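Long-range contact in telethonin (Homo sapiens, PDB 1YA5), which caps titin at the sarcomeric Z-disk of muscle, joining titin molecules in an antiparallel assembly: residues S57-M69 against G72-P84. The protein carries 4 engineered substitutions. Numbering follows the deposited sequence. Where two conformers were deposited one is given.
Engineered in segment 57-69: Ser57 (natural residue Cys).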
loop_
_atom_site.group_PDB
_atom_site.type_symbol
_atom_site.label_atom_id
_atom_site.label_comp_id
_atom_site.label_asym_id
_atom_site.label_seq_id
_atom_site.Cartn_x
_atom_site.Cartn_y
_atom_site.Cartn_z
ATOM N N SER C 57 6.527 -5.603 -6.667
ATOM C CA SER C 57 5.611 -5.575 -5.551
ATOM C C SER C 57 4.870 -4.244 -5.557
ATOM O O SER C 57 5.410 -3.236 -5.969
ATOM C CB SER C 57 6.336 -5.836 -4.240
ATOM O OG SER C 57 6.911 -4.645 -3.770
ATOM N N GLN C 58 3.617 -4.275 -5.137
ATOM C CA GLN C 58 2.757 -3.102 -5.111
ATOM C C GLN C 58 2.634 -2.662 -3.658
ATOM O O GLN C 58 2.209 -3.434 -2.799
ATOM C CB GLN C 58 1.362 -3.455 -5.655
ATOM C CG GLN C 58 1.303 -3.903 -7.135
ATOM C CD GLN C 58 0.082 -4.790 -7.440
ATOM O OE1 GLN C 58 -0.825 -4.381 -8.161
ATOM N NE2 GLN C 58 0.066 -6.007 -6.884
ATOM N N VAL C 59 3.012 -1.422 -3.391
ATOM C CA VAL C 59 2.887 -0.892 -2.055
ATOM C C VAL C 59 1.704 0.031 -1.838
ATOM O O VAL C 59 1.285 0.775 -2.726
ATOM C CB VAL C 59 4.198 -0.310 -1.488
ATOM C CG1 VAL C 59 5.316 -0.298 -2.537
ATOM C CG2 VAL C 59 3.966 1.049 -0.877
ATOM N N LEU C 60 1.163 -0.058 -0.633
ATOM C CA LEU C 60 -0.047 0.623 -0.297
ATOM C C LEU C 60 0.217 1.580 0.822
ATOM O O LEU C 60 0.744 1.201 1.877
ATOM C CB LEU C 60 -1.100 -0.388 0.127
ATOM C CG LEU C 60 -2.518 0.145 0.317
ATOM C CD1 LEU C 60 -3.429 -0.803 -0.384
ATOM C CD2 LEU C 60 -2.890 0.275 1.815
ATOM N N VAL C 61 -0.128 2.837 0.582
ATOM C CA VAL C 61 -0.141 3.849 1.631
ATOM C C VAL C 61 -1.533 4.437 1.665
ATOM O O VAL C 61 -2.039 4.903 0.634
ATOM C CB VAL C 61 0.881 4.989 1.400
ATOM C CG1 VAL C 61 0.900 5.959 2.615
ATOM C CG2 VAL C 61 2.272 4.421 1.123
ATOM N N GLN C 62 -2.135 4.377 2.854
ATOM C CA GLN C 62 -3.436 4.960 3.146
ATOM C C GLN C 62 -3.368 5.903 4.368
ATOM O O GLN C 62 -2.742 5.589 5.370
ATOM C CB GLN C 62 -4.411 3.833 3.433
ATOM C CG GLN C 62 -5.594 4.233 4.236
ATOM C CD GLN C 62 -6.768 3.360 3.954
ATOM O OE1 GLN C 62 -7.573 3.650 3.057
ATOM N NE2 GLN C 62 -6.891 2.263 4.719
ATOM N N ARG C 63 -4.021 7.056 4.266
ATOM C CA ARG C 63 -4.051 8.055 5.350
ATOM C C ARG C 63 -5.468 8.535 5.615
ATOM O O ARG C 63 -6.410 8.231 4.865
ATOM C CB ARG C 63 -3.160 9.262 5.009
ATOM C CG ARG C 63 -3.534 9.952 3.712
ATOM C CD ARG C 63 -2.399 10.865 3.166
ATOM N NE ARG C 63 -1.335 10.127 2.480
ATOM C CZ ARG C 63 -1.547 9.346 1.424
ATOM N NH1 ARG C 63 -2.771 9.216 0.956
ATOM N NH2 ARG C 63 -0.558 8.686 0.833
ATOM N N SER C 64 -5.638 9.282 6.692
ATOM C CA SER C 64 -6.974 9.718 7.048
ATOM C C SER C 64 -6.976 11.040 7.786
ATOM O O SER C 64 -5.925 11.544 8.213
ATOM C CB SER C 64 -7.709 8.641 7.837
ATOM O OG SER C 64 -7.093 8.391 9.088
ATOM N N PRO C 65 -8.170 11.627 7.923
ATOM C CA PRO C 65 -8.320 12.825 8.732
ATOM C C PRO C 65 -8.171 12.507 10.216
ATOM O O PRO C 65 -7.625 13.321 10.937
ATOM C CB PRO C 65 -9.740 13.297 8.423
ATOM C CG PRO C 65 -10.196 12.493 7.272
ATOM C CD PRO C 65 -9.438 11.205 7.305
ATOM N N TRP C 66 -8.638 11.364 10.696
ATOM C CA TRP C 66 -8.432 11.105 12.124
ATOM C C TRP C 66 -7.050 10.529 12.481
ATOM O O TRP C 66 -6.923 9.779 13.444
ATOM C CB TRP C 66 -9.541 10.239 12.703
ATOM C CG TRP C 66 -9.829 8.998 11.932
ATOM C CD1 TRP C 66 -9.547 7.720 12.306
ATOM C CD2 TRP C 66 -10.473 8.905 10.652
ATOM N NE1 TRP C 66 -9.984 6.838 11.354
ATOM C CE2 TRP C 66 -10.545 7.536 10.320
ATOM C CE3 TRP C 66 -10.991 9.844 9.756
ATOM C CZ2 TRP C 66 -11.134 7.078 9.136
ATOM C CZ3 TRP C 66 -11.567 9.393 8.574
ATOM C CH2 TRP C 66 -11.635 8.020 8.276
ATOM N N LEU C 67 -6.032 10.866 11.685
ATOM C CA LEU C 67 -4.623 10.622 12.025
ATOM C C LEU C 67 -4.228 9.140 12.190
ATOM O O LEU C 67 -3.368 8.775 13.010
ATOM C CB LEU C 67 -4.237 11.446 13.249
ATOM C CG LEU C 67 -4.360 12.966 13.100
ATOM C CD1 LEU C 67 -4.470 13.644 14.453
ATOM C CD2 LEU C 67 -3.176 13.544 12.322
ATOM N N MET C 68 -4.866 8.288 11.394
ATOM C CA MET C 68 -4.528 6.891 11.331
ATOM C C MET C 68 -3.938 6.614 9.947
ATOM O O MET C 68 -4.572 6.898 8.901
ATOM C CB MET C 68 -5.790 6.087 11.507
ATOM C CG MET C 68 -5.689 5.068 12.614
ATOM S SD MET C 68 -7.226 4.936 13.545
ATOM C CE MET C 68 -7.355 6.577 14.148
ATOM N N MET C 69 -2.719 6.082 9.929
ATOM C CA MET C 69 -2.144 5.632 8.683
ATOM C C MET C 69 -2.152 4.120 8.582
ATOM O O MET C 69 -2.156 3.374 9.588
ATOM C CB MET C 69 -0.731 6.157 8.510
ATOM C CG MET C 69 -0.693 7.473 7.831
ATOM S SD MET C 69 0.951 8.003 7.466
ATOM C CE MET C 69 0.868 7.898 5.665
ATOM N N GLY C 72 1.561 -1.003 3.675
ATOM C CA GLY C 72 2.122 -2.333 3.519
ATOM C C GLY C 72 2.235 -2.768 2.079
ATOM O O GLY C 72 2.150 -1.953 1.146
ATOM N N ILE C 73 2.447 -4.069 1.902
ATOM C CA ILE C 73 2.671 -4.656 0.589
ATOM C C ILE C 73 1.397 -5.344 0.169
ATOM O O ILE C 73 0.873 -6.199 0.882
ATOM C CB ILE C 73 3.869 -5.640 0.610
ATOM C CG1 ILE C 73 5.168 -4.902 1.001
ATOM C CG2 ILE C 73 4.082 -6.258 -0.760
ATOM C CD1 ILE C 73 5.691 -3.926 -0.104
ATOM N N LEU C 74 0.874 -4.946 -0.973
ATOM C CA LEU C 74 -0.362 -5.510 -1.437
ATOM C C LEU C 74 -0.171 -7.007 -1.551
ATOM O O LEU C 74 0.715 -7.462 -2.271
ATOM C CB LEU C 74 -0.742 -4.933 -2.802
ATOM C CG LEU C 74 -2.096 -5.480 -3.257
ATOM C CD1 LEU C 74 -3.215 -5.061 -2.295
ATOM C CD2 LEU C 74 -2.416 -5.045 -4.670
ATOM N N GLY C 75 -0.975 -7.778 -0.825
ATOM C CA GLY C 75 -0.907 -9.211 -0.965
ATOM C C GLY C 75 -0.231 -9.809 0.238
ATOM O O GLY C 75 -0.316 -11.002 0.484
ATOM N N ARG C 76 0.458 -8.976 0.998
ATOM C CA ARG C 76 0.952 -9.405 2.294
ATOM C C ARG C 76 0.235 -8.609 3.376
ATOM O O ARG C 76 -0.986 -8.439 3.316
ATOM C CB ARG C 76 2.465 -9.246 2.360
ATOM C CG ARG C 76 3.166 -9.826 1.133
ATOM C CD ARG C 76 4.557 -9.236 0.918
ATOM N NE ARG C 76 5.632 -10.150 1.311
ATOM C CZ ARG C 76 5.883 -10.542 2.559
ATOM N NH1 ARG C 76 5.136 -10.108 3.570
ATOM N NH2 ARG C 76 6.890 -11.373 2.797
ATOM N N GLY C 77 0.979 -8.107 4.348
ATOM C CA GLY C 77 0.358 -7.446 5.502
ATOM C C GLY C 77 0.104 -5.951 5.388
ATOM O O GLY C 77 0.707 -5.246 4.553
ATOM N N LEU C 78 -0.803 -5.461 6.229
ATOM C CA LEU C 78 -0.879 -4.030 6.459
ATOM C C LEU C 78 -0.362 -3.692 7.828
ATOM O O LEU C 78 -0.443 -4.500 8.746
ATOM C CB LEU C 78 -2.294 -3.520 6.311
ATOM C CG LEU C 78 -2.821 -3.534 4.883
ATOM C CD1 LEU C 78 -3.716 -2.337 4.743
ATOM C CD2 LEU C 78 -1.669 -3.485 3.867
ATOM N N GLN C 79 0.197 -2.495 7.972
ATOM C CA GLN C 79 0.508 -2.027 9.308
ATOM C C GLN C 79 -0.158 -0.700 9.534
ATOM O O GLN C 79 -0.210 0.132 8.615
ATOM C CB GLN C 79 2.012 -1.961 9.581
ATOM C CG GLN C 79 2.351 -1.201 10.861
ATOM C CD GLN C 79 3.568 -1.738 11.579
ATOM O OE1 GLN C 79 4.104 -2.774 11.207
ATOM N NE2 GLN C 79 4.013 -1.032 12.607
ATOM N N GLU C 80 -0.658 -0.522 10.761
ATOM C CA GLU C 80 -1.403 0.660 11.134
ATOM C C GLU C 80 -0.678 1.515 12.174
ATOM O O GLU C 80 -0.174 1.012 13.181
ATOM C CB GLU C 80 -2.780 0.253 11.632
ATOM C CG GLU C 80 -3.721 1.409 11.916
ATOM C CD GLU C 80 -5.148 0.944 12.166
ATOM O OE1 GLU C 80 -5.960 1.059 11.211
ATOM O OE2 GLU C 80 -5.463 0.475 13.301
ATOM N N TYR C 81 -0.644 2.819 11.934
ATOM C CA TYR C 81 0.033 3.749 12.821
ATOM C C TYR C 81 -0.920 4.821 13.330
ATOM O O TYR C 81 -1.801 5.264 12.609
ATOM C CB TYR C 81 1.189 4.416 12.085
ATOM C CG TYR C 81 2.228 3.452 11.551
ATOM C CD1 TYR C 81 2.049 2.802 10.333
ATOM C CD2 TYR C 81 3.403 3.221 12.244
ATOM C CE1 TYR C 81 3.010 1.942 9.838
ATOM C CE2 TYR C 81 4.356 2.371 11.761
ATOM C CZ TYR C 81 4.167 1.728 10.565
ATOM O OH TYR C 81 5.137 0.854 10.109
ATOM N N GLN C 82 -0.739 5.247 14.573
ATOM C CA GLN C 82 -1.503 6.362 15.101
ATOM C C GLN C 82 -0.690 7.649 15.098
ATOM O O GLN C 82 0.293 7.725 15.797
ATOM C CB GLN C 82 -1.919 6.054 16.520
ATOM C CG GLN C 82 -2.630 7.224 17.188
ATOM C CD GLN C 82 -3.972 7.484 16.550
ATOM O OE1 GLN C 82 -4.765 6.550 16.363
ATOM N NE2 GLN C 82 -4.233 8.745 16.183
ATOM N N LEU C 83 -1.106 8.658 14.336
ATOM C CA LEU C 83 -0.315 9.878 14.180
ATOM C C LEU C 83 -0.663 10.938 15.200
ATOM O O LEU C 83 -1.788 10.987 15.676
ATOM C CB LEU C 83 -0.522 10.486 12.802
ATOM C CG LEU C 83 -0.319 9.605 11.580
ATOM C CD1 LEU C 83 0.065 10.472 10.363
ATOM C CD2 LEU C 83 0.775 8.628 11.936
ATOM N N PRO C 84 0.311 11.799 15.548
ATOM C CA PRO C 84 1.745 11.680 15.219
ATOM C C PRO C 84 2.400 10.509 15.920
ATOM O O PRO C 84 2.071 10.227 17.064
ATOM C CB PRO C 84 2.325 12.978 15.772
ATOM C CG PRO C 84 1.367 13.375 16.858
ATOM C CD PRO C 84 0.030 13.042 16.293
#
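Gln58 and Leu74 meet where strands 49-62 and 68-73 pair as the first of two successive beta hairpins, which with strand 78-82 make an antiparallel meander. Leu74 N donates to Gln58 O (2.7 Å, N-H...O 163°), and the two side chains cross obliquely, Gln58 NE2 coming to 3.5 Å from Leu74 CD2. Val59 and Ile73 form a non-hydrogen-bonded pair, with Ile73 CD1 4.1 Å from Val59 CB. Leu60 and Gly72 then exchange two bonds, Leu60 N to Gly72 O (2.8 Å) and Gly72 N to Leu60 O. With CG anti to the backbone N (chi1 -171°), Leu60 sends CD2 to within 4.0 Å of Leu78 CD1, the two side chains crossing at nearly a right angle. Leu60 also packs on Leu28 of strand 19-33 and on an apolar side chain of another protein chain; Val59 packs on one of a second such chain, so the meander has partners on both faces, consistent with its role in assembling titin.

Beyond the type I turn from Ser64 to Leu67, in the link between strands 49-62 and 68-73, Leu67 O accepts from Leu83 N (2.6 Å) in the second hairpin. Met68, bent at chi2 and chi3, brings CE to 3.4 Å from Gln82 OE1. Met69 and Tyr81 form a hydrogen-bonded antiparallel pair, each N donating to the other's O, while Met69 SD rests 3.9 Å from Leu83 CD1.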